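Local coordinates for protein adenylyl-sulfate kinase 1, chloroplastic (Arabidopsis thaliana, PDB 3UIE) that catalyses the ATP-dependent 3'-phosphorylation of adenosine 5'-phosphosulfate to 3'-phosphoadenylyl sulfate, the activated sulfate of plant sulfur metabolism, at residues D22-C26 / G196-A200; C26-G32 / C100-S106; C56-D60 / V89-F93; R79-I83 / S106-R112; C169-L173 / K187-Y191. One frame throughout, in Å; residues are numbered along the deposited sequence. Where two conformers were deposited one is given.

How the interactions relate
From the N terminus, the loop 22-26 meets the last residues, 196-200, in interaction 1, closing a loop that contains all the other contacts. Interaction 2 shares Cys26 with it and pairs strands 26-31 and 99-103 at the centre of the parallel sheet. Nested within interaction 2, interaction 3 lays helix 76-95 against strand 56-60, the neighbour of strand 99-103. Interaction 4 starts on the same helix but ends beyond Ser106, so it crosses interactions 2 and 3; it shares Ser106 with interaction 2, and both touch adenosine-5'-phosphosulfate. Interaction 5 follows in series, joining strand 171-173 to helix 181-195, whose Val189 packs on Leu198 of interaction 1.

Interaction 1 (D22-C26 / G196-A200); sequences DQKGC and GYLQA
A polar clasp between two loops joins Lys24 and Asp22, just ahead of strand 26-31, to the C-terminal tail, which begins at Gly196 in the Schellman motif ending helix 181-195. Lys24 N donates to Tyr197 O (2.9 Å), while the lysine chain runs out and bends at its end (chi4 69°) to bring NZ among tail oxygens: Gly196 O at 2.8 Å, Gln199 O at 2.8 Å and, weakly, Ala200 O at 3.1 Å. A water joins NZ to the terminal OXT. Asp22 OD1, met on its anti side, takes Ala200 N in a nearly straight bond of 2.9 Å. Tyr197 meets Lys24 CB at its ring edge, and Cys26 SG stands over a face, 4.6 Å from the ring centroid; the tyrosine OH bonds to Gly122 O. Shortening Lys24 to an alanine is likely to leave the Gly196 and Gln199 carbonyls without this donor. The ammonium thus probably offsets the negative chain end while holding two tail carbonyls and, weakly, the terminal carboxylate.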
# COMPACT_ATOMS: atom_id res chain seq x y z
N ASP A 22 2.50 11.97 15.30
CA ASP A 22 2.09 13.38 15.40
C ASP A 22 1.69 14.01 14.06
O ASP A 22 2.16 15.10 13.69
CB ASP A 22 3.16 14.22 16.09
CG ASP A 22 2.62 15.58 16.56
OD1 ASP A 22 1.39 15.74 16.71
OD2 ASP A 22 3.44 16.49 16.80
N GLN A 23 0.81 13.33 13.32
CA GLN A 23 0.25 13.85 12.08
C GLN A 23 -1.02 13.06 11.79
O GLN A 23 -1.31 12.08 12.48
CB GLN A 23 1.21 13.67 10.91
CG GLN A 23 1.51 12.18 10.61
CD GLN A 23 2.64 12.01 9.61
OE1 GLN A 23 3.71 12.60 9.77
NE2 GLN A 23 2.42 11.19 8.59
N LYS A 24 -1.76 13.48 10.77
CA LYS A 24 -2.96 12.77 10.35
C LYS A 24 -2.76 12.13 8.98
O LYS A 24 -2.24 12.76 8.06
CB LYS A 24 -4.16 13.72 10.33
CG LYS A 24 -4.56 14.17 11.73
CD LYS A 24 -5.84 14.95 11.74
CE LYS A 24 -6.15 15.46 13.13
NZ LYS A 24 -5.19 16.52 13.57
N GLY A 25 -3.16 10.86 8.88
CA GLY A 25 -3.08 10.14 7.62
C GLY A 25 -4.01 10.81 6.62
O GLY A 25 -5.09 11.26 6.97
N CYS A 26 -3.59 10.87 5.36
CA CYS A 26 -4.43 11.49 4.35
C CYS A 26 -3.91 11.11 2.98
O CYS A 26 -2.84 10.52 2.87
CB CYS A 26 -4.48 13.01 4.52
SG CYS A 26 -2.86 13.83 4.54
N GLY A 196 -4.96 21.11 9.76
CA GLY A 196 -4.66 20.34 10.96
C GLY A 196 -4.06 18.96 10.71
O GLY A 196 -4.00 18.15 11.63
N TYR A 197 -3.60 18.70 9.49
CA TYR A 197 -3.05 17.39 9.14
C TYR A 197 -1.61 17.16 9.62
O TYR A 197 -1.11 16.04 9.56
CB TYR A 197 -3.17 17.14 7.62
CG TYR A 197 -4.57 16.75 7.22
CD1 TYR A 197 -5.24 15.75 7.90
CD2 TYR A 197 -5.24 17.42 6.20
CE1 TYR A 197 -6.52 15.40 7.58
CE2 TYR A 197 -6.54 17.07 5.86
CZ TYR A 197 -7.17 16.06 6.56
OH TYR A 197 -8.46 15.68 6.26
N LEU A 198 -0.96 18.21 10.11
CA LEU A 198 0.44 18.09 10.50
C LEU A 198 0.62 17.97 12.01
O LEU A 198 1.71 18.19 12.53
CB LEU A 198 1.27 19.25 9.93
CG LEU A 198 1.07 19.48 8.44
CD1 LEU A 198 2.06 20.50 7.91
CD2 LEU A 198 1.20 18.16 7.67
N GLN A 199 -0.44 17.59 12.70
CA GLN A 199 -0.36 17.28 14.12
C GLN A 199 -1.40 16.22 14.41
O GLN A 199 -2.41 16.13 13.72
CB GLN A 199 -0.66 18.52 14.95
CG GLN A 199 -2.12 18.93 14.86
CD GLN A 199 -2.40 20.27 15.50
OE1 GLN A 199 -1.50 21.06 15.75
NE2 GLN A 199 -3.68 20.53 15.76
N ALA A 200 -1.16 15.40 15.44
CA ALA A 200 -2.13 14.40 15.84
C ALA A 200 -3.43 15.08 16.25
O ALA A 200 -4.54 14.61 15.96
CB ALA A 200 -1.59 13.57 16.97
OXT ALA A 200 -3.40 16.12 16.90
O HOH W 1 -6.07 17.69 16.17

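Interaction 2 (C26-G32 / C100-S106); sequences CVIWVTG and CIASLIS. With ADX (adenosine-5'-phosphosulfate), chain D.
Trp29 CG lies opposite the backbone N (chi1 -171°), carrying the indole across to segment 100-106, and Ser106 turns OG between its own N and carbonyl carbon (chi1 47°) to meet it. Trp29 NE1 donates to Ser106 OG at 3.0 Å, with the oxygen tilted from the ring plane, while OG donates to Leu104 O from above that carbonyl's plane. Ala102 CB rests over one indole face, 3.7 Å from Trp29 CE3. Thr31 OG1 donates to Ile105 O (2.8 Å), a second tie to the substrate loop. The backbones zip in parallel register: Cys100 N to Cys26 O, Ile28 N to Cys100 O, Ala102 N to Ile28 O and Val30 N to Ala102 O (2.7 Å), stretching to 3.3 Å from Leu104 N to Val30 O. On the sheet face of Ile28 and Ile101, Val30 CG2 lies beside Ile101 CG2. Where the strands end, Ile105 N binds O2A of adenosine-5'-phosphosulfate (2.9 Å) and Ser106 N its sulfate O3B (2.8 Å). This is a central strand pair of a P-loop kinase fold: one strand runs into the ATP-binding loop that starts at Gly32, the other into the substrate loop, where Ser106 is probably the phosphoserine intermediate, as in relatives.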
# COMPACT_ATOMS: atom_id res chain seq x y z
N CYS A 26 -3.59 10.87 5.36
CA CYS A 26 -4.43 11.49 4.35
C CYS A 26 -3.91 11.11 2.98
O CYS A 26 -2.84 10.52 2.87
CB CYS A 26 -4.48 13.01 4.52
SG CYS A 26 -2.86 13.83 4.54
N VAL A 27 -4.67 11.44 1.95
CA VAL A 27 -4.25 11.20 0.58
C VAL A 27 -4.17 12.54 -0.14
O VAL A 27 -5.15 13.27 -0.18
CB VAL A 27 -5.27 10.33 -0.16
CG1 VAL A 27 -4.84 10.15 -1.61
CG2 VAL A 27 -5.43 8.97 0.56
N ILE A 28 -3.00 12.86 -0.69
CA ILE A 28 -2.83 14.05 -1.52
C ILE A 28 -2.81 13.54 -2.95
O ILE A 28 -1.83 12.95 -3.39
CB ILE A 28 -1.51 14.79 -1.22
CG1 ILE A 28 -1.32 15.02 0.28
CG2 ILE A 28 -1.44 16.12 -1.98
CD1 ILE A 28 -2.49 15.59 1.00
N TRP A 29 -3.90 13.75 -3.67
CA TRP A 29 -4.06 13.18 -5.00
C TRP A 29 -3.67 14.21 -6.06
O TRP A 29 -4.43 15.15 -6.32
CB TRP A 29 -5.51 12.67 -5.21
CG TRP A 29 -5.62 11.89 -6.47
CD1 TRP A 29 -5.70 12.39 -7.74
CD2 TRP A 29 -5.56 10.47 -6.60
NE1 TRP A 29 -5.72 11.36 -8.65
CE2 TRP A 29 -5.63 10.18 -7.98
CE3 TRP A 29 -5.48 9.41 -5.68
CZ2 TRP A 29 -5.62 8.87 -8.46
CZ3 TRP A 29 -5.46 8.12 -6.17
CH2 TRP A 29 -5.53 7.86 -7.55
N VAL A 30 -2.49 14.03 -6.65
CA VAL A 30 -1.98 14.98 -7.65
C VAL A 30 -2.25 14.49 -9.07
O VAL A 30 -1.70 13.46 -9.50
CB VAL A 30 -0.46 15.21 -7.47
CG1 VAL A 30 0.03 16.33 -8.39
CG2 VAL A 30 -0.13 15.54 -6.03
N THR A 31 -3.09 15.23 -9.79
CA THR A 31 -3.51 14.86 -11.14
C THR A 31 -3.14 15.95 -12.17
O THR A 31 -3.02 17.12 -11.85
CB THR A 31 -5.03 14.57 -11.17
OG1 THR A 31 -5.44 14.23 -12.50
CG2 THR A 31 -5.82 15.79 -10.69
N GLY A 32 -2.93 15.55 -13.42
CA GLY A 32 -2.63 16.51 -14.45
C GLY A 32 -2.03 15.82 -15.65
O GLY A 32 -1.64 14.65 -15.57
N CYS A 100 -0.02 10.32 2.25
CA CYS A 100 0.24 9.59 1.01
C CYS A 100 0.04 10.50 -0.19
O CYS A 100 -1.06 11.02 -0.39
CB CYS A 100 -0.71 8.38 0.92
SG CYS A 100 -0.37 7.33 -0.51
N ILE A 101 1.09 10.69 -0.98
CA ILE A 101 1.02 11.56 -2.14
C ILE A 101 0.92 10.71 -3.40
O ILE A 101 1.85 9.97 -3.72
CB ILE A 101 2.28 12.43 -2.25
CG1 ILE A 101 2.48 13.22 -0.95
CG2 ILE A 101 2.20 13.36 -3.49
CD1 ILE A 101 3.89 13.79 -0.80
N ALA A 102 -0.22 10.76 -4.07
CA ALA A 102 -0.40 9.98 -5.29
C ALA A 102 -0.20 10.89 -6.49
O ALA A 102 -0.85 11.92 -6.61
CB ALA A 102 -1.79 9.33 -5.32
N SER A 103 0.71 10.51 -7.37
CA SER A 103 1.06 11.33 -8.53
C SER A 103 0.85 10.54 -9.81
O SER A 103 1.75 9.83 -10.23
CB SER A 103 2.52 11.79 -8.41
OG SER A 103 2.99 12.41 -9.61
N LEU A 104 -0.34 10.63 -10.39
CA LEU A 104 -0.72 9.84 -11.55
C LEU A 104 -1.47 10.79 -12.47
O LEU A 104 -2.16 11.68 -11.99
CB LEU A 104 -1.72 8.77 -11.13
CG LEU A 104 -1.45 7.32 -10.76
CD1 LEU A 104 -0.70 7.22 -9.44
CD2 LEU A 104 -2.79 6.61 -10.67
N ILE A 105 -1.35 10.59 -13.78
CA ILE A 105 -2.14 11.41 -14.72
C ILE A 105 -3.61 11.36 -14.34
O ILE A 105 -4.29 12.38 -14.29
CB ILE A 105 -1.94 10.96 -16.19
CG1 ILE A 105 -0.49 11.17 -16.62
CG2 ILE A 105 -2.89 11.74 -17.12
CD1 ILE A 105 -0.18 10.68 -18.03
N SER A 106 -4.09 10.15 -14.04
CA SER A 106 -5.48 9.91 -13.61
C SER A 106 -6.49 10.79 -14.34
O SER A 106 -7.14 11.64 -13.73
CB SER A 106 -5.62 10.04 -12.08
OG SER A 106 -4.98 11.20 -11.59
SB ADX D . -2.74 6.94 -15.82
O1B ADX D . -3.01 5.53 -15.82
O2B ADX D . -3.56 7.58 -16.87
O3B ADX D . -3.07 7.57 -14.53
PA ADX D . -0.02 7.02 -15.22
O1A ADX D . -0.18 5.79 -14.36
O2A ADX D . 0.29 8.26 -14.38
O3A ADX D . -1.29 7.21 -16.17
O5' ADX D . 1.17 6.75 -16.21
C5' ADX D . 1.71 7.80 -16.95
C4' ADX D . 3.06 7.62 -17.40
O4' ADX D . 3.11 6.54 -18.33
C3' ADX D . 3.51 8.85 -18.10
O3' ADX D . 4.66 9.32 -17.49
C2' ADX D . 3.88 8.45 -19.40
O2' ADX D . 5.26 8.60 -19.45
C1' ADX D . 3.60 7.00 -19.55
N9 ADX D . 2.75 6.73 -20.67
C8 ADX D . 2.93 5.75 -21.59
N7 ADX D . 1.89 5.74 -22.44
C5 ADX D . 1.04 6.72 -22.06
C6 ADX D . -0.19 7.20 -22.55
N6 ADX D . -0.79 6.58 -23.69
N1 ADX D . -0.81 8.24 -21.94
C2 ADX D . -0.25 8.82 -20.86
N3 ADX D . 0.93 8.38 -20.36
C4 ADX D . 1.59 7.35 -20.93

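Interaction 3 (C56-D60 / V89-F93); sequences CYILD and VAKLF
Aromatic contact joins Tyr57 to Phe93: the ring planes are only 5° apart but slid past each other, with centroids 5.2 Å apart, so the rings barely overlap and meet through Tyr57 CD2 and Phe93 CZ at 3.8 Å. A chi1 of -167° swings the tyrosine ring away from its own N and toward the helix. Aliphatic contact centres on Leu59, which forks over the helix: CD1 touches Val89 CG1 (3.8 Å) and approaches Ala90 CB (4.2 Å), while CD2 leans on Phe93 CE2 (4.3 Å). These side chains fill the space between strand 56-60 and helix 76-95, which run antiparallel with segment axes 10.2 Å apart, in the beta-alpha-beta crossover that continues to strand 99-103. The second subunit packs here as well: its Phe93 stacks on Phe93, and its Asp95 accepts Tyr57 OH. The contact itself is wholly apolar between the segments, and the one polar end, the tyrosine hydroxyl, finds its mate across the dimer interface, so Tyr57 and Phe93 serve both the sheet's covering and the subunit pairing.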
# COMPACT_ATOMS: atom_id res chain seq x y z
N CYS A 56 5.82 11.00 4.86
CA CYS A 56 5.06 10.95 3.61
C CYS A 56 5.52 9.76 2.79
O CYS A 56 6.62 9.27 2.99
CB CYS A 56 5.30 12.20 2.76
SG CYS A 56 4.81 13.72 3.53
N TYR A 57 4.69 9.33 1.86
CA TYR A 57 5.13 8.30 0.92
C TYR A 57 4.47 8.58 -0.43
O TYR A 57 3.27 8.77 -0.49
CB TYR A 57 4.78 6.90 1.41
CG TYR A 57 5.52 5.88 0.58
CD1 TYR A 57 6.88 5.68 0.75
CD2 TYR A 57 4.86 5.16 -0.41
CE1 TYR A 57 7.57 4.76 -0.04
CE2 TYR A 57 5.53 4.26 -1.21
CZ TYR A 57 6.89 4.06 -1.01
OH TYR A 57 7.55 3.15 -1.81
N ILE A 58 5.26 8.56 -1.51
CA ILE A 58 4.76 8.89 -2.84
C ILE A 58 4.41 7.63 -3.63
O ILE A 58 5.24 6.75 -3.80
CB ILE A 58 5.81 9.69 -3.64
CG1 ILE A 58 6.13 11.01 -2.95
CG2 ILE A 58 5.33 9.96 -5.08
CD1 ILE A 58 7.30 11.77 -3.58
N LEU A 59 3.16 7.56 -4.09
CA LEU A 59 2.76 6.55 -5.06
C LEU A 59 2.73 7.19 -6.44
O LEU A 59 1.77 7.85 -6.81
CB LEU A 59 1.36 6.02 -4.72
CG LEU A 59 1.18 5.38 -3.35
CD1 LEU A 59 -0.28 4.94 -3.14
CD2 LEU A 59 2.14 4.19 -3.21
N ASP A 60 3.79 6.98 -7.20
CA ASP A 60 3.89 7.59 -8.52
C ASP A 60 3.45 6.61 -9.61
O ASP A 60 3.86 5.44 -9.62
CB ASP A 60 5.31 8.06 -8.78
CG ASP A 60 5.43 8.84 -10.07
OD1 ASP A 60 5.13 10.05 -10.05
OD2 ASP A 60 5.82 8.25 -11.09
N VAL A 89 -4.72 1.62 -2.40
CA VAL A 89 -3.45 1.58 -1.67
C VAL A 89 -3.22 2.88 -0.89
O VAL A 89 -2.77 2.86 0.25
CB VAL A 89 -2.29 1.30 -2.62
CG1 VAL A 89 -0.95 1.44 -1.87
CG2 VAL A 89 -2.43 -0.12 -3.20
N ALA A 90 -3.56 4.01 -1.51
CA ALA A 90 -3.47 5.30 -0.83
C ALA A 90 -4.32 5.30 0.44
O ALA A 90 -3.93 5.86 1.46
CB ALA A 90 -3.92 6.41 -1.77
N LYS A 91 -5.49 4.68 0.38
CA LYS A 91 -6.36 4.59 1.53
C LYS A 91 -5.69 3.80 2.65
O LYS A 91 -5.80 4.15 3.82
CB LYS A 91 -7.68 3.94 1.14
CG LYS A 91 -8.57 3.62 2.32
CD LYS A 91 -9.91 3.14 1.84
CE LYS A 91 -10.83 2.84 3.00
NZ LYS A 91 -12.17 2.43 2.52
N LEU A 92 -5.00 2.71 2.30
CA LEU A 92 -4.27 1.92 3.30
C LEU A 92 -3.15 2.76 3.94
O LEU A 92 -2.96 2.72 5.16
CB LEU A 92 -3.69 0.65 2.67
CG LEU A 92 -4.70 -0.31 2.05
CD1 LEU A 92 -3.99 -1.43 1.30
CD2 LEU A 92 -5.64 -0.89 3.12
N PHE A 93 -2.42 3.51 3.13
CA PHE A 93 -1.38 4.37 3.69
C PHE A 93 -1.93 5.44 4.62
O PHE A 93 -1.35 5.74 5.67
CB PHE A 93 -0.53 5.02 2.59
CG PHE A 93 0.62 4.16 2.14
CD1 PHE A 93 1.84 4.23 2.78
CD2 PHE A 93 0.46 3.27 1.09
CE1 PHE A 93 2.90 3.44 2.37
CE2 PHE A 93 1.53 2.48 0.67
CZ PHE A 93 2.75 2.56 1.31

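Interaction 4 (R79-I83 / S106-R112); sequences RAENI and SPYRTDR. With ADX (adenosine-5'-phosphosulfate), chain D.
Helix segment 79-83 passes the loop and first helical turn of 106-112 at two points, Ala80 CA lying 6.1 Å from Asp111 CA and Ile83 CA 6.2 Å from Ser106 CA. Ile83 wedges between Ser106 and Asp111: CD1 presses on Ser106 CA (3.6 Å) and on Asp111 CB, while CG2 lies against Asp111 O. Ala80 CB abuts the Asp111 carboxylate, and a water donates both to Ala80 O and to Asp111 OD1. In this P-loop kinase the two pieces frame the sulfate end of the adenosine-5'-phosphosulfate pocket. Arg79 is extended from CG to NE, its CD lying beside Tyr108 OH (3.5 Å), which bonds to Asp161, and beside Pro107 CG. Arg79 NH1 then donates to sulfate O2B (2.9 Å), and adenine N1 sits at the guanidinium edge, 2.7 Å from Arg79 NH2. Asn82 is set with CG anti to the backbone N (chi1 -178°), so that ND2 donates to O1B (2.8 Å) and, weakly, to O1A. Were Arg79 an alanine, sulfate O2B would probably lose its cationic donor, N1 its close nitrogen, and Tyr108 and Pro107 their aliphatic neighbour. Arg112 NH1 donates to Ser106 O at 2.8 Å, the oxygen lying in the guanidinium plane.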
# COMPACT_ATOMS: atom_id res chain seq x y z
N ARG A 79 -6.49 2.13 -17.41
CA ARG A 79 -6.28 3.38 -16.69
C ARG A 79 -7.22 3.45 -15.48
O ARG A 79 -6.81 3.84 -14.39
CB ARG A 79 -6.50 4.60 -17.58
CG ARG A 79 -5.41 4.85 -18.62
CD ARG A 79 -5.61 6.21 -19.27
NE ARG A 79 -4.92 6.36 -20.54
CZ ARG A 79 -3.86 7.14 -20.74
NH1 ARG A 79 -3.35 7.85 -19.73
NH2 ARG A 79 -3.30 7.22 -21.95
N ALA A 80 -8.47 3.06 -15.67
CA ALA A 80 -9.43 3.03 -14.57
C ALA A 80 -8.99 2.07 -13.45
O ALA A 80 -9.07 2.40 -12.26
CB ALA A 80 -10.82 2.66 -15.09
N GLU A 81 -8.53 0.88 -13.83
CA GLU A 81 -8.05 -0.09 -12.85
C GLU A 81 -6.78 0.41 -12.16
O GLU A 81 -6.61 0.24 -10.95
CB GLU A 81 -7.79 -1.45 -13.52
CG GLU A 81 -7.28 -2.52 -12.57
CD GLU A 81 -8.28 -2.91 -11.50
OE1 GLU A 81 -9.42 -2.39 -11.48
OE2 GLU A 81 -7.92 -3.76 -10.67
N ASN A 82 -5.89 1.04 -12.92
CA ASN A 82 -4.69 1.64 -12.37
C ASN A 82 -5.05 2.64 -11.27
O ASN A 82 -4.52 2.59 -10.17
CB ASN A 82 -3.92 2.36 -13.49
CG ASN A 82 -2.62 2.97 -13.01
OD1 ASN A 82 -1.81 2.32 -12.34
ND2 ASN A 82 -2.40 4.23 -13.36
N ILE A 83 -5.97 3.54 -11.58
CA ILE A 83 -6.42 4.58 -10.65
C ILE A 83 -7.11 3.93 -9.45
O ILE A 83 -6.89 4.31 -8.30
CB ILE A 83 -7.40 5.56 -11.34
CG1 ILE A 83 -6.68 6.35 -12.45
CG2 ILE A 83 -8.08 6.48 -10.32
CD1 ILE A 83 -7.64 7.00 -13.47
N SER A 106 -4.09 10.15 -14.04
CA SER A 106 -5.48 9.91 -13.61
C SER A 106 -6.49 10.79 -14.34
O SER A 106 -7.14 11.64 -13.73
CB SER A 106 -5.62 10.04 -12.08
OG SER A 106 -4.98 11.20 -11.59
N PRO A 107 -6.63 10.58 -15.66
CA PRO A 107 -7.34 11.53 -16.52
C PRO A 107 -8.86 11.56 -16.34
O PRO A 107 -9.47 12.56 -16.68
CB PRO A 107 -6.98 11.04 -17.93
CG PRO A 107 -6.74 9.58 -17.76
CD PRO A 107 -6.08 9.44 -16.41
N TYR A 108 -9.46 10.49 -15.82
CA TYR A 108 -10.91 10.37 -15.79
C TYR A 108 -11.50 10.82 -14.45
O TYR A 108 -11.14 10.35 -13.38
CB TYR A 108 -11.32 8.92 -16.09
CG TYR A 108 -10.65 8.36 -17.33
CD1 TYR A 108 -10.44 9.14 -18.47
CD2 TYR A 108 -10.20 7.05 -17.36
CE1 TYR A 108 -9.83 8.61 -19.60
CE2 TYR A 108 -9.59 6.52 -18.48
CZ TYR A 108 -9.40 7.30 -19.59
OH TYR A 108 -8.78 6.74 -20.69
N ARG A 109 -12.44 11.75 -14.56
CA ARG A 109 -13.08 12.39 -13.42
C ARG A 109 -13.80 11.35 -12.55
O ARG A 109 -13.67 11.34 -11.33
CB ARG A 109 -14.06 13.44 -13.97
CG ARG A 109 -14.62 14.44 -13.00
CD ARG A 109 -15.45 15.51 -13.76
NE ARG A 109 -14.58 16.43 -14.48
CZ ARG A 109 -14.73 16.78 -15.76
NH1 ARG A 109 -15.71 16.29 -16.50
NH2 ARG A 109 -13.88 17.64 -16.30
N THR A 110 -14.55 10.47 -13.20
CA THR A 110 -15.30 9.44 -12.49
C THR A 110 -14.38 8.55 -11.66
O THR A 110 -14.75 8.12 -10.56
CB THR A 110 -16.13 8.56 -13.47
OG1 THR A 110 -16.96 7.66 -12.73
CG2 THR A 110 -15.22 7.77 -14.41
N ASP A 111 -13.19 8.26 -12.17
CA ASP A 111 -12.27 7.38 -11.45
C ASP A 111 -11.59 8.09 -10.29
O ASP A 111 -11.43 7.51 -9.22
CB ASP A 111 -11.25 6.75 -12.39
CG ASP A 111 -11.90 5.88 -13.43
OD1 ASP A 111 -12.76 5.05 -13.04
OD2 ASP A 111 -11.57 6.02 -14.62
N ARG A 112 -11.19 9.35 -10.48
CA ARG A 112 -10.67 10.12 -9.34
C ARG A 112 -11.75 10.31 -8.27
O ARG A 112 -11.45 10.25 -7.08
CB ARG A 112 -10.09 11.47 -9.74
CG ARG A 112 -8.95 11.42 -10.73
CD ARG A 112 -8.27 12.80 -10.83
NE ARG A 112 -9.26 13.86 -11.13
CZ ARG A 112 -9.59 14.26 -12.35
NH1 ARG A 112 -9.01 13.71 -13.42
NH2 ARG A 112 -10.50 15.21 -12.51
SB ADX D . -2.74 6.94 -15.82
O1B ADX D . -3.01 5.53 -15.82
O2B ADX D . -3.56 7.58 -16.87
O3B ADX D . -3.07 7.57 -14.53
PA ADX D . -0.02 7.02 -15.22
O1A ADX D . -0.18 5.79 -14.36
O2A ADX D . 0.29 8.26 -14.38
O3A ADX D . -1.29 7.21 -16.17
O5' ADX D . 1.17 6.75 -16.21
C5' ADX D . 1.71 7.80 -16.95
C4' ADX D . 3.06 7.62 -17.40
O4' ADX D . 3.11 6.54 -18.33
C3' ADX D . 3.51 8.85 -18.10
O3' ADX D . 4.66 9.32 -17.49
C2' ADX D . 3.88 8.45 -19.40
O2' ADX D . 5.26 8.60 -19.45
C1' ADX D . 3.60 7.00 -19.55
N9 ADX D . 2.75 6.73 -20.67
C8 ADX D . 2.93 5.75 -21.59
N7 ADX D . 1.89 5.74 -22.44
C5 ADX D . 1.04 6.72 -22.06
C6 ADX D . -0.19 7.20 -22.55
N6 ADX D . -0.79 6.58 -23.69
N1 ADX D . -0.81 8.24 -21.94
C2 ADX D . -0.25 8.82 -20.86
N3 ADX D . 0.93 8.38 -20.36
C4 ADX D . 1.59 7.35 -20.93
O HOH W 2 -11.60 3.61 -11.27

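Interaction 5 (C169-L173 / K187-Y191); sequences CEISL and KVVGY
The carboxylate of Glu170, whose methylenes lie against Tyr191, is gripped from beyond the contact: OE2 forms a salt bridge with Arg116, and OE1 accepts the backbone N of Glu126. The contact joins strand 171-173, an outermost strand of the parallel sheet in this P-loop fold, to the C-terminal helix 181-195, which runs back over it; the segment axes are antiparallel within 12° and come within 10.2 Å. With chi1 at 175° the Tyr191 ring extends from the helix toward the strand, its plane standing 72° from the Glu170 carboxylate. Tyr191 OH lies 3.3 Å from Glu170 CG. Over one ring face comes Ile171, whose CD1 makes a CH-pi contact 4.2 Å from the ring centroid, displaced toward the CG side of the ring. The same Ile171 CD1 also touches Val188 CG2 (4.0 Å), so a single branch of Ile171 bridges two residues of one helical face. At the C-terminal end of the strand, Leu173 CD2 grazes the aliphatic Lys187 CD at 4.3 Å; Leu41 and Leu45 of helix 38-51 pack on Leu173 and Val188 respectively. Crossing Val188 at about a right angle, Leu173 places CD1 4.0 Å from Val188 CG2.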
# COMPACT_ATOMS: atom_id res chain seq x y z
N CYS A 169 -11.58 20.89 -7.04
CA CYS A 169 -10.44 20.34 -6.29
C CYS A 169 -10.08 21.28 -5.15
O CYS A 169 -10.44 22.47 -5.18
CB CYS A 169 -9.25 20.10 -7.20
SG CYS A 169 -8.61 21.56 -7.98
N GLU A 170 -9.39 20.74 -4.15
CA GLU A 170 -9.00 21.49 -2.97
C GLU A 170 -7.89 22.49 -3.30
O GLU A 170 -7.85 23.58 -2.75
CB GLU A 170 -8.52 20.54 -1.87
CG GLU A 170 -9.62 19.83 -1.09
CD GLU A 170 -10.36 18.77 -1.89
OE1 GLU A 170 -9.81 18.28 -2.89
OE2 GLU A 170 -11.50 18.43 -1.51
N ILE A 171 -6.99 22.10 -4.20
CA ILE A 171 -5.85 22.95 -4.53
C ILE A 171 -5.58 22.91 -6.02
O ILE A 171 -5.55 21.84 -6.62
CB ILE A 171 -4.57 22.48 -3.80
CG1 ILE A 171 -4.79 22.39 -2.30
CG2 ILE A 171 -3.40 23.44 -4.08
CD1 ILE A 171 -3.54 21.85 -1.55
N SER A 172 -5.43 24.08 -6.64
CA SER A 172 -5.01 24.16 -8.03
C SER A 172 -3.65 24.84 -8.12
O SER A 172 -3.45 25.90 -7.53
CB SER A 172 -6.04 24.95 -8.86
OG SER A 172 -5.73 24.87 -10.24
N LEU A 173 -2.72 24.24 -8.85
CA LEU A 173 -1.35 24.76 -8.92
C LEU A 173 -0.91 25.00 -10.35
O LEU A 173 -1.43 24.39 -11.28
CB LEU A 173 -0.37 23.78 -8.26
CG LEU A 173 -0.59 23.44 -6.78
CD1 LEU A 173 0.34 22.30 -6.40
CD2 LEU A 173 -0.33 24.65 -5.92
N LYS A 187 2.63 26.09 -0.70
CA LYS A 187 1.18 26.33 -0.71
C LYS A 187 0.43 25.09 -0.22
O LYS A 187 -0.53 25.20 0.55
CB LYS A 187 0.70 26.74 -2.10
CG LYS A 187 1.27 28.05 -2.60
CD LYS A 187 0.73 28.39 -3.99
CE LYS A 187 1.21 29.76 -4.45
NZ LYS A 187 0.64 30.84 -3.60
N VAL A 188 0.86 23.91 -0.66
CA VAL A 188 0.27 22.66 -0.19
C VAL A 188 0.54 22.47 1.29
O VAL A 188 -0.35 22.09 2.03
CB VAL A 188 0.74 21.44 -1.01
CG1 VAL A 188 0.13 20.16 -0.46
CG2 VAL A 188 0.35 21.64 -2.47
N VAL A 189 1.75 22.74 1.74
CA VAL A 189 2.07 22.50 3.15
C VAL A 189 1.26 23.45 4.03
O VAL A 189 0.72 23.06 5.06
CB VAL A 189 3.58 22.66 3.44
CG1 VAL A 189 3.83 22.80 4.94
CG2 VAL A 189 4.36 21.46 2.89
N GLY A 190 1.18 24.71 3.61
CA GLY A 190 0.38 25.68 4.33
C GLY A 190 -1.06 25.24 4.46
O GLY A 190 -1.68 25.41 5.50
N TYR A 191 -1.60 24.68 3.38
CA TYR A 191 -2.97 24.19 3.39
C TYR A 191 -3.12 23.02 4.38
O TYR A 191 -4.04 23.01 5.20
CB TYR A 191 -3.39 23.78 1.98
CG TYR A 191 -4.76 23.15 1.87
CD1 TYR A 191 -5.88 23.91 1.47
CD2 TYR A 191 -4.94 21.80 2.15
CE1 TYR A 191 -7.14 23.32 1.37
CE2 TYR A 191 -6.18 21.21 2.06
CZ TYR A 191 -7.27 21.96 1.67
OH TYR A 191 -8.49 21.33 1.59